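Side-chain contacts in thioesterase (Streptomyces coelicolor, PDB 3QMW), which probably hydrolyses thioester intermediates of the prodiginine biosynthetic pathway as an alpha/beta-hydrolase-fold enzyme: residues D[22-27]-D[48-53]; D[74-77]-D[81-84]; D[85-90]-D[119-124]; D[233-238]-D[248-253]. One frame throughout, in Å; residues are numbered along the deposited sequence.

Contact 1 of 4, residues D[22-27]-D[48-53]; sequences EPPDPA and GWQERL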
loop_
_atom_site.group_PDB
_atom_site.type_symbol
_atom_site.label_atom_id
_atom_site.label_comp_id
_atom_site.label_asym_id
_atom_site.label_seq_id
_atom_site.Cartn_x
_atom_site.Cartn_y
_atom_site.Cartn_z
ATOM N N GLU D 22 6.417 -0.584 -17.540
ATOM C CA GLU D 22 5.435 -0.675 -18.617
ATOM C C GLU D 22 4.055 -0.884 -17.969
ATOM O O GLU D 22 3.801 -1.936 -17.365
ATOM C CB GLU D 22 5.762 -1.802 -19.618
ATOM C CG GLU D 22 6.107 -3.179 -19.000
ATOM C CD GLU D 22 5.762 -4.368 -19.907
ATOM O OE1 GLU D 22 6.281 -5.479 -19.646
ATOM O OE2 GLU D 22 4.970 -4.200 -20.867
ATOM N N PRO D 23 3.169 0.131 -18.068
ATOM C CA PRO D 23 1.858 0.003 -17.433
ATOM C C PRO D 23 0.981 -1.007 -18.159
ATOM O O PRO D 23 1.007 -1.068 -19.393
ATOM C CB PRO D 23 1.266 1.412 -17.533
ATOM C CG PRO D 23 1.968 2.048 -18.678
ATOM C CD PRO D 23 3.325 1.421 -18.770
ATOM N N PRO D 24 0.207 -1.801 -17.402
ATOM C CA PRO D 24 -0.583 -2.837 -18.048
ATOM C C PRO D 24 -1.641 -2.263 -18.995
ATOM O O PRO D 24 -2.060 -1.114 -18.840
ATOM C CB PRO D 24 -1.237 -3.577 -16.868
ATOM C CG PRO D 24 -1.234 -2.602 -15.744
ATOM C CD PRO D 24 -0.046 -1.720 -15.951
ATOM N N ASP D 25 -2.019 -3.066 -19.987
ATOM C CA ASP D 25 -3.144 -2.780 -20.872
ATOM C C ASP D 25 -4.429 -2.975 -20.048
ATOM O O ASP D 25 -4.628 -4.057 -19.474
ATOM C CB ASP D 25 -3.104 -3.749 -22.065
ATOM C CG ASP D 25 -4.095 -3.394 -23.178
ATOM O OD1 ASP D 25 -4.958 -2.496 -23.009
ATOM O OD2 ASP D 25 -3.999 -4.042 -24.248
ATOM N N PRO D 26 -5.295 -1.934 -19.968
ATOM C CA PRO D 26 -6.591 -2.067 -19.290
ATOM C C PRO D 26 -7.463 -3.231 -19.790
ATOM O O PRO D 26 -8.312 -3.723 -19.043
ATOM C CB PRO D 26 -7.265 -0.727 -19.581
ATOM C CG PRO D 26 -6.155 0.223 -19.737
ATOM C CD PRO D 26 -5.049 -0.541 -20.388
ATOM N N ALA D 27 -7.257 -3.643 -21.027
ATOM C CA ALA D 27 -7.829 -4.852 -21.592
ATOM C C ALA D 27 -7.275 -6.132 -21.010
ATOM O O ALA D 27 -7.969 -7.102 -20.849
ATOM C CB ALA D 27 -7.641 -4.859 -23.046
ATOM N N GLY D 48 0.421 8.831 -10.306
ATOM C CA GLY D 48 1.274 8.045 -9.442
ATOM C C GLY D 48 0.614 6.789 -8.915
ATOM O O GLY D 48 1.302 5.907 -8.420
ATOM N N TRP D 49 -0.709 6.700 -9.010
ATOM C CA TRP D 49 -1.442 5.576 -8.448
ATOM C C TRP D 49 -1.057 4.242 -9.065
ATOM O O TRP D 49 -0.955 3.255 -8.346
ATOM C CB TRP D 49 -2.948 5.774 -8.601
ATOM C CG TRP D 49 -3.536 6.659 -7.574
ATOM C CD1 TRP D 49 -2.998 7.801 -7.074
ATOM C CD2 TRP D 49 -4.804 6.502 -6.943
ATOM N NE1 TRP D 49 -3.836 8.356 -6.148
ATOM C CE2 TRP D 49 -4.957 7.578 -6.046
ATOM C CE3 TRP D 49 -5.824 5.546 -7.037
ATOM C CZ2 TRP D 49 -6.092 7.731 -5.236
ATOM C CZ3 TRP D 49 -6.952 5.695 -6.235
ATOM C CH2 TRP D 49 -7.075 6.779 -5.347
ATOM N N GLN D 50 -0.853 4.201 -10.384
ATOM C CA GLN D 50 -0.545 2.937 -11.064
ATOM C C GLN D 50 0.690 2.287 -10.462
ATOM O O GLN D 50 0.706 1.085 -10.194
ATOM C CB GLN D 50 -0.319 3.142 -12.560
ATOM C CG GLN D 50 -0.068 1.835 -13.329
ATOM C CD GLN D 50 -1.248 0.878 -13.252
ATOM O OE1 GLN D 50 -2.395 1.300 -13.331
ATOM N NE2 GLN D 50 -0.970 -0.410 -13.096
ATOM N N GLU D 51 1.718 3.104 -10.259
ATOM C CA GLU D 51 2.997 2.656 -9.734
ATOM C C GLU D 51 2.847 2.062 -8.337
ATOM O O GLU D 51 3.533 1.093 -8.003
ATOM C CB GLU D 51 3.983 3.831 -9.670
ATOM C CG GLU D 51 4.536 4.301 -11.023
ATOM C CD GLU D 51 3.570 5.178 -11.842
ATOM O OE1 GLU D 51 2.666 5.830 -11.256
ATOM O OE2 GLU D 51 3.725 5.211 -13.088
ATOM N N ARG D 52 1.953 2.640 -7.536
ATOM C CA ARG D 52 1.786 2.247 -6.132
ATOM C C ARG D 52 0.927 1.017 -5.913
ATOM O O ARG D 52 0.813 0.550 -4.774
ATOM C CB ARG D 52 1.153 3.376 -5.327
ATOM C CG ARG D 52 1.934 4.653 -5.325
ATOM C CD ARG D 52 3.322 4.485 -4.716
ATOM N NE ARG D 52 3.802 5.781 -4.239
ATOM C CZ ARG D 52 3.482 6.319 -3.067
ATOM N NH1 ARG D 52 3.960 7.514 -2.747
ATOM N NH2 ARG D 52 2.704 5.669 -2.210
ATOM N N LEU D 53 0.305 0.506 -6.973
ATOM C CA LEU D 53 -0.627 -0.610 -6.827
ATOM C C LEU D 53 -0.188 -1.863 -7.563
ATOM O O LEU D 53 -0.691 -2.949 -7.264
ATOM C CB LEU D 53 -2.035 -0.200 -7.268
ATOM C CG LEU D 53 -2.713 0.936 -6.482
ATOM C CD1 LEU D 53 -4.104 1.188 -7.041
ATOM C CD2 LEU D 53 -2.806 0.665 -4.972
#

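Contact 2 of 4, residues D[74-77]-D[81-84]; sequences RPYD and PLAE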
loop_
_atom_site.group_PDB
_atom_site.type_symbol
_atom_site.label_atom_id
_atom_site.label_comp_id
_atom_site.label_asym_id
_atom_site.label_seq_id
_atom_site.Cartn_x
_atom_site.Cartn_y
_atom_site.Cartn_z
ATOM N N ARG D 74 -18.914 20.830 -23.047
ATOM C CA ARG D 74 -19.691 21.419 -21.969
ATOM C C ARG D 74 -19.773 20.449 -20.777
ATOM O O ARG D 74 -20.107 19.271 -20.956
ATOM C CB ARG D 74 -21.093 21.759 -22.482
ATOM C CG ARG D 74 -21.992 22.498 -21.486
ATOM C CD ARG D 74 -23.417 21.925 -21.501
ATOM N NE ARG D 74 -23.429 20.510 -21.114
ATOM C CZ ARG D 74 -24.518 19.744 -21.050
ATOM N NH1 ARG D 74 -25.718 20.247 -21.341
ATOM N NH2 ARG D 74 -24.403 18.469 -20.682
ATOM N N PRO D 75 -19.470 20.937 -19.558
ATOM C CA PRO D 75 -19.600 20.093 -18.375
ATOM C C PRO D 75 -21.058 19.892 -17.945
ATOM O O PRO D 75 -21.870 20.821 -18.025
ATOM C CB PRO D 75 -18.850 20.880 -17.301
ATOM C CG PRO D 75 -19.027 22.293 -17.695
ATOM C CD PRO D 75 -19.019 22.295 -19.207
ATOM N N TYR D 76 -21.376 18.689 -17.481
ATOM C CA TYR D 76 -22.693 18.410 -16.952
ATOM C C TYR D 76 -22.845 19.071 -15.580
ATOM O O TYR D 76 -21.876 19.155 -14.812
ATOM C CB TYR D 76 -22.907 16.903 -16.811
ATOM C CG TYR D 76 -22.919 16.122 -18.106
ATOM C CD1 TYR D 76 -24.117 15.741 -18.702
ATOM C CD2 TYR D 76 -21.735 15.732 -18.718
ATOM C CE1 TYR D 76 -24.133 15.005 -19.878
ATOM C CE2 TYR D 76 -21.743 14.990 -19.896
ATOM C CZ TYR D 76 -22.941 14.634 -20.469
ATOM O OH TYR D 76 -22.935 13.905 -21.634
ATOM N N ASP D 77 -24.062 19.543 -15.293
ATOM C CA ASP D 77 -24.448 20.005 -13.949
ATOM C C ASP D 77 -25.541 19.126 -13.313
ATOM O O ASP D 77 -26.050 19.452 -12.245
ATOM C CB ASP D 77 -24.874 21.481 -13.972
ATOM C CG ASP D 77 -26.194 21.715 -14.704
ATOM O OD1 ASP D 77 -26.176 21.877 -15.948
ATOM O OD2 ASP D 77 -27.251 21.758 -14.031
ATOM N N PRO D 81 -27.795 12.132 -15.913
ATOM C CA PRO D 81 -27.244 12.105 -17.277
ATOM C C PRO D 81 -25.731 11.834 -17.275
ATOM O O PRO D 81 -25.233 11.061 -18.102
ATOM C CB PRO D 81 -27.555 13.512 -17.830
ATOM C CG PRO D 81 -28.133 14.303 -16.684
ATOM C CD PRO D 81 -28.661 13.304 -15.692
ATOM N N LEU D 82 -25.019 12.455 -16.337
ATOM C CA LEU D 82 -23.580 12.237 -16.195
ATOM C C LEU D 82 -23.278 10.774 -15.912
ATOM O O LEU D 82 -22.492 10.139 -16.627
ATOM C CB LEU D 82 -23.014 13.118 -15.077
ATOM C CG LEU D 82 -21.499 13.125 -14.884
ATOM C CD1 LEU D 82 -20.780 13.351 -16.197
ATOM C CD2 LEU D 82 -21.126 14.184 -13.864
ATOM N N ALA D 83 -23.922 10.241 -14.877
ATOM C CA ALA D 83 -23.793 8.824 -14.541
ATOM C C ALA D 83 -24.123 7.920 -15.735
ATOM O O ALA D 83 -23.435 6.928 -15.972
ATOM C CB ALA D 83 -24.671 8.483 -13.352
ATOM N N GLU D 84 -25.165 8.281 -16.489
ATOM C CA GLU D 84 -25.574 7.524 -17.686
ATOM C C GLU D 84 -24.586 7.648 -18.842
ATOM O O GLU D 84 -24.315 6.667 -19.527
ATOM C CB GLU D 84 -26.999 7.911 -18.132
ATOM C CG GLU D 84 -28.069 7.217 -17.294
ATOM C CD GLU D 84 -29.495 7.578 -17.659
ATOM O OE1 GLU D 84 -29.755 8.702 -18.156
ATOM O OE2 GLU D 84 -30.370 6.718 -17.411
#

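Contact 3 of 4, residues D[85-90]-D[119-124]; sequences AVADAL and RRRGAP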
loop_
_atom_site.group_PDB
_atom_site.type_symbol
_atom_site.label_atom_id
_atom_site.label_comp_id
_atom_site.label_asym_id
_atom_site.label_seq_id
_atom_site.Cartn_x
_atom_site.Cartn_y
_atom_site.Cartn_z
ATOM N N ALA D 85 -24.043 8.841 -19.052
ATOM C CA ALA D 85 -22.976 9.033 -20.043
ATOM C C ALA D 85 -21.759 8.178 -19.683
ATOM O O ALA D 85 -21.167 7.527 -20.555
ATOM C CB ALA D 85 -22.587 10.508 -20.133
ATOM N N VAL D 86 -21.408 8.183 -18.391
ATOM C CA VAL D 86 -20.262 7.422 -17.866
ATOM C C VAL D 86 -20.387 5.909 -18.108
ATOM O O VAL D 86 -19.424 5.245 -18.515
ATOM C CB VAL D 86 -20.064 7.682 -16.342
ATOM C CG1 VAL D 86 -19.215 6.582 -15.696
ATOM C CG2 VAL D 86 -19.454 9.059 -16.099
ATOM N N ALA D 87 -21.575 5.375 -17.843
ATOM C CA ALA D 87 -21.836 3.954 -18.015
ATOM C C ALA D 87 -21.806 3.595 -19.499
ATOM O O ALA D 87 -21.252 2.560 -19.879
ATOM C CB ALA D 87 -23.169 3.576 -17.382
ATOM N N ASP D 88 -22.372 4.464 -20.339
ATOM C CA ASP D 88 -22.287 4.286 -21.787
ATOM C C ASP D 88 -20.837 4.067 -22.177
ATOM O O ASP D 88 -20.496 3.037 -22.745
ATOM C CB ASP D 88 -22.859 5.498 -22.540
ATOM C CG ASP D 88 -24.379 5.611 -22.418
ATOM O OD1 ASP D 88 -25.056 4.574 -22.219
ATOM O OD2 ASP D 88 -24.899 6.744 -22.531
ATOM N N ALA D 89 -19.993 5.033 -21.832
ATOM C CA ALA D 89 -18.551 4.971 -22.083
ATOM C C ALA D 89 -17.874 3.676 -21.595
ATOM O O ALA D 89 -17.040 3.086 -22.296
ATOM C CB ALA D 89 -17.882 6.172 -21.440
ATOM N N LEU D 90 -18.233 3.241 -20.393
ATOM C CA LEU D 90 -17.669 2.018 -19.836
ATOM C C LEU D 90 -18.090 0.797 -20.637
ATOM O O LEU D 90 -17.254 -0.045 -20.975
ATOM C CB LEU D 90 -18.077 1.850 -18.374
ATOM C CG LEU D 90 -17.391 2.817 -17.415
ATOM C CD1 LEU D 90 -18.155 2.915 -16.104
ATOM C CD2 LEU D 90 -15.956 2.375 -17.192
ATOM N N ARG D 119 -26.377 -1.586 -12.664
ATOM C CA ARG D 119 -27.278 -2.631 -12.153
ATOM C C ARG D 119 -28.578 -2.646 -12.944
ATOM O O ARG D 119 -28.971 -3.694 -13.465
ATOM C CB ARG D 119 -27.593 -2.439 -10.659
ATOM C CG ARG D 119 -28.600 -3.449 -10.086
ATOM C CD ARG D 119 -28.630 -3.427 -8.566
ATOM N NE ARG D 119 -29.188 -2.185 -8.030
ATOM C CZ ARG D 119 -29.473 -1.967 -6.741
ATOM N NH1 ARG D 119 -29.267 -2.908 -5.821
ATOM N NH2 ARG D 119 -29.979 -0.797 -6.364
ATOM N N ARG D 120 -29.231 -1.489 -13.040
ATOM C CA ARG D 120 -30.480 -1.361 -13.803
ATOM C C ARG D 120 -30.342 -1.896 -15.234
ATOM O O ARG D 120 -31.262 -2.525 -15.754
ATOM C CB ARG D 120 -30.967 0.095 -13.846
ATOM C CG ARG D 120 -31.191 0.746 -12.472
ATOM C CD ARG D 120 -32.253 1.860 -12.520
ATOM N NE ARG D 120 -32.140 2.711 -13.712
ATOM C CZ ARG D 120 -31.447 3.850 -13.793
ATOM N NH1 ARG D 120 -31.425 4.528 -14.938
ATOM N NH2 ARG D 120 -30.775 4.321 -12.745
ATOM N N ARG D 121 -29.190 -1.654 -15.853
ATOM C CA ARG D 121 -28.921 -2.131 -17.206
ATOM C C ARG D 121 -28.494 -3.592 -17.208
ATOM O O ARG D 121 -28.293 -4.184 -18.269
ATOM C CB ARG D 121 -27.832 -1.281 -17.860
ATOM C CG ARG D 121 -28.198 0.187 -18.058
ATOM C CD ARG D 121 -27.129 0.869 -18.889
ATOM N NE ARG D 121 -27.241 2.332 -18.915
ATOM C CZ ARG D 121 -26.476 3.133 -19.664
ATOM N NH1 ARG D 121 -25.541 2.627 -20.465
ATOM N NH2 ARG D 121 -26.649 4.450 -19.616
ATOM N N GLY D 122 -28.341 -4.166 -16.020
ATOM C CA GLY D 122 -27.956 -5.557 -15.879
ATOM C C GLY D 122 -26.539 -5.825 -16.332
ATOM O O GLY D 122 -26.259 -6.877 -16.898
ATOM N N ALA D 123 -25.643 -4.874 -16.081
ATOM C CA ALA D 123 -24.228 -5.029 -16.420
ATOM C C ALA D 123 -23.520 -5.857 -15.349
ATOM O O ALA D 123 -23.916 -5.800 -14.184
ATOM C CB ALA D 123 -23.573 -3.671 -16.542
ATOM N N PRO D 124 -22.465 -6.619 -15.731
ATOM C CA PRO D 124 -21.744 -7.450 -14.755
ATOM C C PRO D 124 -21.276 -6.618 -13.563
ATOM O O PRO D 124 -20.552 -5.645 -13.753
ATOM C CB PRO D 124 -20.547 -7.988 -15.549
ATOM C CG PRO D 124 -20.907 -7.828 -16.983
ATOM C CD PRO D 124 -21.832 -6.658 -17.064
#

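Contact 4 of 4, residues D[233-238]-D[248-253]; sequences RHLPGN and RDRLLA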
loop_
_atom_site.group_PDB
_atom_site.type_symbol
_atom_site.label_atom_id
_atom_site.label_comp_id
_atom_site.label_asym_id
_atom_site.label_seq_id
_atom_site.Cartn_x
_atom_site.Cartn_y
_atom_site.Cartn_z
ATOM N N ARG D 233 -12.621 2.561 7.030
ATOM C CA ARG D 233 -11.284 2.962 7.440
ATOM C C ARG D 233 -11.358 4.426 7.812
ATOM O O ARG D 233 -12.184 5.162 7.286
ATOM C CB ARG D 233 -10.265 2.763 6.326
ATOM C CG ARG D 233 -10.266 1.377 5.708
ATOM C CD ARG D 233 -10.119 0.287 6.747
ATOM N NE ARG D 233 -9.842 -1.003 6.117
ATOM C CZ ARG D 233 -9.654 -2.146 6.774
ATOM N NH1 ARG D 233 -9.714 -2.179 8.100
ATOM N NH2 ARG D 233 -9.409 -3.262 6.099
ATOM N N HIS D 234 -10.505 4.838 8.738
ATOM C CA HIS D 234 -10.485 6.215 9.206
ATOM C C HIS D 234 -9.061 6.740 9.111
ATOM O O HIS D 234 -8.166 6.249 9.798
ATOM C CB HIS D 234 -10.987 6.309 10.643
ATOM C CG HIS D 234 -11.144 7.712 11.129
ATOM N ND1 HIS D 234 -12.081 8.576 10.606
ATOM C CD2 HIS D 234 -10.490 8.402 12.091
ATOM C CE1 HIS D 234 -11.996 9.739 11.224
ATOM N NE2 HIS D 234 -11.042 9.659 12.133
ATOM N N LEU D 235 -8.871 7.738 8.254
ATOM C CA LEU D 235 -7.567 8.290 7.963
ATOM C C LEU D 235 -7.401 9.639 8.644
ATOM O O LEU D 235 -8.376 10.241 9.077
ATOM C CB LEU D 235 -7.414 8.435 6.452
ATOM C CG LEU D 235 -7.185 7.105 5.752
ATOM C CD1 LEU D 235 -7.450 7.222 4.282
ATOM C CD2 LEU D 235 -5.763 6.668 6.016
ATOM N N PRO D 236 -6.155 10.114 8.764
ATOM C CA PRO D 236 -5.925 11.448 9.298
ATOM C C PRO D 236 -5.808 12.462 8.172
ATOM O O PRO D 236 -5.408 12.121 7.054
ATOM C CB PRO D 236 -4.589 11.294 10.016
ATOM C CG PRO D 236 -3.836 10.304 9.151
ATOM C CD PRO D 236 -4.887 9.402 8.512
ATOM N N GLY D 237 -6.151 13.707 8.465
ATOM C CA GLY D 237 -6.038 14.780 7.479
ATOM C C GLY D 237 -7.387 15.329 7.058
ATOM O O GLY D 237 -8.404 15.092 7.720
ATOM N N ASN D 238 -7.385 16.048 5.938
ATOM C CA ASN D 238 -8.506 16.898 5.561
ATOM C C ASN D 238 -9.254 16.396 4.326
ATOM O O ASN D 238 -8.934 15.347 3.775
ATOM C CB ASN D 238 -8.019 18.352 5.401
ATOM C CG ASN D 238 -7.010 18.535 4.269
ATOM O OD1 ASN D 238 -6.990 17.782 3.293
ATOM N ND2 ASN D 238 -6.178 19.566 4.393
ATOM N N ARG D 248 -2.731 9.945 1.769
ATOM C CA ARG D 248 -2.816 9.509 0.376
ATOM C C ARG D 248 -2.105 8.177 0.245
ATOM O O ARG D 248 -2.572 7.287 -0.467
ATOM C CB ARG D 248 -2.180 10.526 -0.579
ATOM C CG ARG D 248 -1.846 9.936 -1.947
ATOM C CD ARG D 248 -1.171 10.927 -2.823
ATOM N NE ARG D 248 -1.010 10.413 -4.178
ATOM C CZ ARG D 248 0.056 9.754 -4.636
ATOM N NH1 ARG D 248 1.095 9.493 -3.842
ATOM N NH2 ARG D 248 0.075 9.338 -5.904
ATOM N N ASP D 249 -0.951 8.075 0.912
ATOM C CA ASP D 249 -0.174 6.826 0.997
ATOM C C ASP D 249 -0.978 5.706 1.662
ATOM O O ASP D 249 -0.988 4.585 1.158
ATOM C CB ASP D 249 1.151 7.040 1.760
ATOM C CG ASP D 249 2.250 7.644 0.892
ATOM O OD1 ASP D 249 2.551 7.075 -0.180
ATOM O OD2 ASP D 249 2.842 8.670 1.296
ATOM N N ARG D 250 -1.663 6.011 2.767
ATOM C CA ARG D 250 -2.468 5.001 3.458
ATOM C C ARG D 250 -3.700 4.574 2.671
ATOM O O ARG D 250 -3.968 3.372 2.562
ATOM C CB ARG D 250 -2.879 5.455 4.856
ATOM C CG ARG D 250 -1.976 4.947 5.961
ATOM C CD ARG D 250 -2.717 4.880 7.310
ATOM N NE ARG D 250 -1.939 4.182 8.343
ATOM C CZ ARG D 250 -0.876 4.693 8.976
ATOM N NH1 ARG D 250 -0.428 5.919 8.698
ATOM N NH2 ARG D 250 -0.247 3.967 9.896
ATOM N N LEU D 251 -4.451 5.535 2.122
ATOM C CA LEU D 251 -5.570 5.203 1.233
ATOM C C LEU D 251 -5.107 4.163 0.226
ATOM O O LEU D 251 -5.711 3.110 0.109
ATOM C CB LEU D 251 -6.099 6.428 0.482
ATOM C CG LEU D 251 -7.009 6.099 -0.720
ATOM C CD1 LEU D 251 -8.411 5.877 -0.245
ATOM C CD2 LEU D 251 -6.990 7.172 -1.766
ATOM N N LEU D 252 -4.024 4.472 -0.482
ATOM C CA LEU D 252 -3.471 3.573 -1.507
ATOM C C LEU D 252 -3.094 2.177 -1.007
ATOM O O LEU D 252 -3.151 1.202 -1.765
ATOM C CB LEU D 252 -2.242 4.213 -2.166
ATOM C CG LEU D 252 -2.534 5.342 -3.154
ATOM C CD1 LEU D 252 -1.253 6.041 -3.527
ATOM C CD2 LEU D 252 -3.256 4.813 -4.409
ATOM N N ALA D 253 -2.685 2.090 0.257
ATOM C CA ALA D 253 -2.240 0.830 0.838
ATOM C C ALA D 253 -3.457 0.006 1.211
ATOM O O ALA D 253 -3.501 -1.196 0.942
ATOM C CB ALA D 253 -1.362 1.085 2.047
#

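Contact 1 of 4, residues D[22-27]-D[48-53]
The amide of Gln-50 is gripped at both ends by the backbone of strand 57-61, OE1 accepting from Val-59 N and NE2 donating to Val-57 O, and Pro-24 packs against its nitrogen end. The proline ring brings two carbons to that nitrogen: CD of Pro-24 lies 3.3 Å from NE2 of Gln-50, and CG of Pro-24 lies 3.4 Å from the same NE2. Both carbons sit to one side of the amide plane, above the nitrogen. The two side chains meet from opposite directions. Gln-50 sends CG anti to its backbone N (chi1 -177°) and then bends at chi2 (62°), which brings the amide nitrogen to the Pro-24 ring. Pro-23 adds a looser touch, its CB 4.4 Å from CG of Gln-50. In this alpha/beta hydrolase, 57-61 is the outermost strand at one side of the chain's parallel sheet; the glutamine bonds to its backbone much as a neighbouring peptide would, while the proline-rich segment 22-27 passes outside on its way to strand 31-36. Farther along that segment an Asx turn bends the chain, Ala-27 N donating to OD1 of Asp-25 over 3.2 Å, nearly straight at 160° but from above the carboxylate plane. Pro-26 rests on Val-60 of the same edge strand. On the helix, Glu-51 OE2 accepts from the backbone N of Ala-18 of the second subunit, and Trp-49 packs inward on helix 246-258.

Contact 2 of 4, residues D[74-77]-D[81-84]
Tyr-76 and Leu-82 make the main apolar contact here. The backbone CA of Leu-82 lies over one face of the ring, while its CD1 meets the rim of that face, 3.6 Å from CD2 of Tyr-76; the CB atoms of Tyr-76 and Leu-82 add to it at 4.2 Å. With chi1 at -174° the Leu-82 side chain lies beside its own carbonyl carbon, and the CD1 branch is the one brought to the tyrosine. Pro-81 adds a lighter apolar touch, sliding past the phenol in the opposite direction with its CB 4.2 Å from CD1 of Tyr-76. A charged group takes the other face. The guanidinium of Arg-74 places NH2 3.4 Å above the ring face opposite Leu-82, offset toward the rim, so the phenol lies between an arginine and a leucine. Asp-77 turns elsewhere and forms a salt bridge through OD2 with Arg-186 NE. The loop holding Tyr-76 leads from strand 57-61 into helix 79-91, the helix of the beta-alpha-beta crossover that passes over strand 31-36 to strand 99-104. On that helix Leu-82 also touches Leu-64 of the loop, while the adjacent Ala-83 packs on Glu-113 and Val-114 of helix 106-120.

Contact 3 of 4, residues D[85-90]-D[119-124]
Arg-121 reaches from the Schellman motif that closes helix 106-120 to Asp-88 on helix 79-91, joining two helices of the alpha/beta hydrolase fold. Gly-122, with positive phi, follows directly, and its N bonds back to Arg-119 O. From CB the arginine chain starts with CG anti to its carbonyl carbon (chi1 -63°) and then runs extended to NE, reaching across from one helix to the other. At CZ the guanidinium meets Ala-87, whose CB lies over one face, 4.0 Å from CZ of Arg-121 and offset toward the rim. NH1 makes the shorter bond, reaching OD1 of Asp-88 at 2.7 Å with an N-H...O angle of 143°, and also forms a salt bridge with Glu-91 OE1. NH2 bonds weakly to the same Asp-88 OD1 at 3.1 Å and weakly to Glu-84 O. The cation is thus held by two carboxylates and a helix carbonyl, which should restrain its rotation. The side chains of Asp-88 and Arg-121 cross at about a right angle, with carboxylate and guanidinium planes 37° apart. Arg-121 NH1 approaches Asp-88 OD1 on the anti side of that oxygen, out of the carboxylate plane.

Contact 4 of 4, residues D[233-238]-D[248-253]
Leu-235 fits its two methyls against neighbouring residues of helix 246-258, one branch on Arg-250 and the other on Leu-251. Its CD2 presses on the aliphatic base of the arginine, 3.3 Å from CB of Arg-250, a tight approach, and lies 3.8 Å from CD of the same residue. The other methyl, CD1 of Leu-235, stands 4.1 Å from CB of Leu-251, and the two leucines cross at about a right angle. Leu-235 keeps CG beside its backbone N (chi1 -75°), an orientation that carries both methyls to the helix although CB itself does not point straight at it. Leu-251 and Leu-235 also share a neighbour in Phe-206 of strand 203-208, so the apolar patch continues onto the neighbouring strand. Arg-250 runs extended from CG to NE past the leucine and ends at the second subunit, where NE donates to the backbone O of Thr-257 of that subunit. In the alpha/beta hydrolase fold this is the final strand and the final helix packed together, and the loop that follows strand 230-235 probably carries the catalytic histidine. Between the segments the chemistry is entirely apolar, with methyl and methylene groups meeting and the arginine contributing only its hydrocarbon stem. The fit therefore depends on shape and burial, while the charged end of Arg-250 serves the subunit interface.

How the contacts relate
Contact 4 is the buried one, joining the last strand and last helix by apolar packing; contact 1 lies at the surface, and contacts 2 and 3 are partly buried. Contacts 1 and 4 touch through helices 49-53 and 246-258, with a salt bridge between Arg-52 and Asp-249 and Trp-49 packed on Leu-252. Contacts 2 and 3 share helix 79-91, on the opposite side of the chain's centre from contact 4. Along that helix the chemistry changes from aromatic and aliphatic packing in contact 2 to a salt bridge in contact 3. Contacts 1, 3 and 4 also reach the second subunit, whereas contact 2 does not.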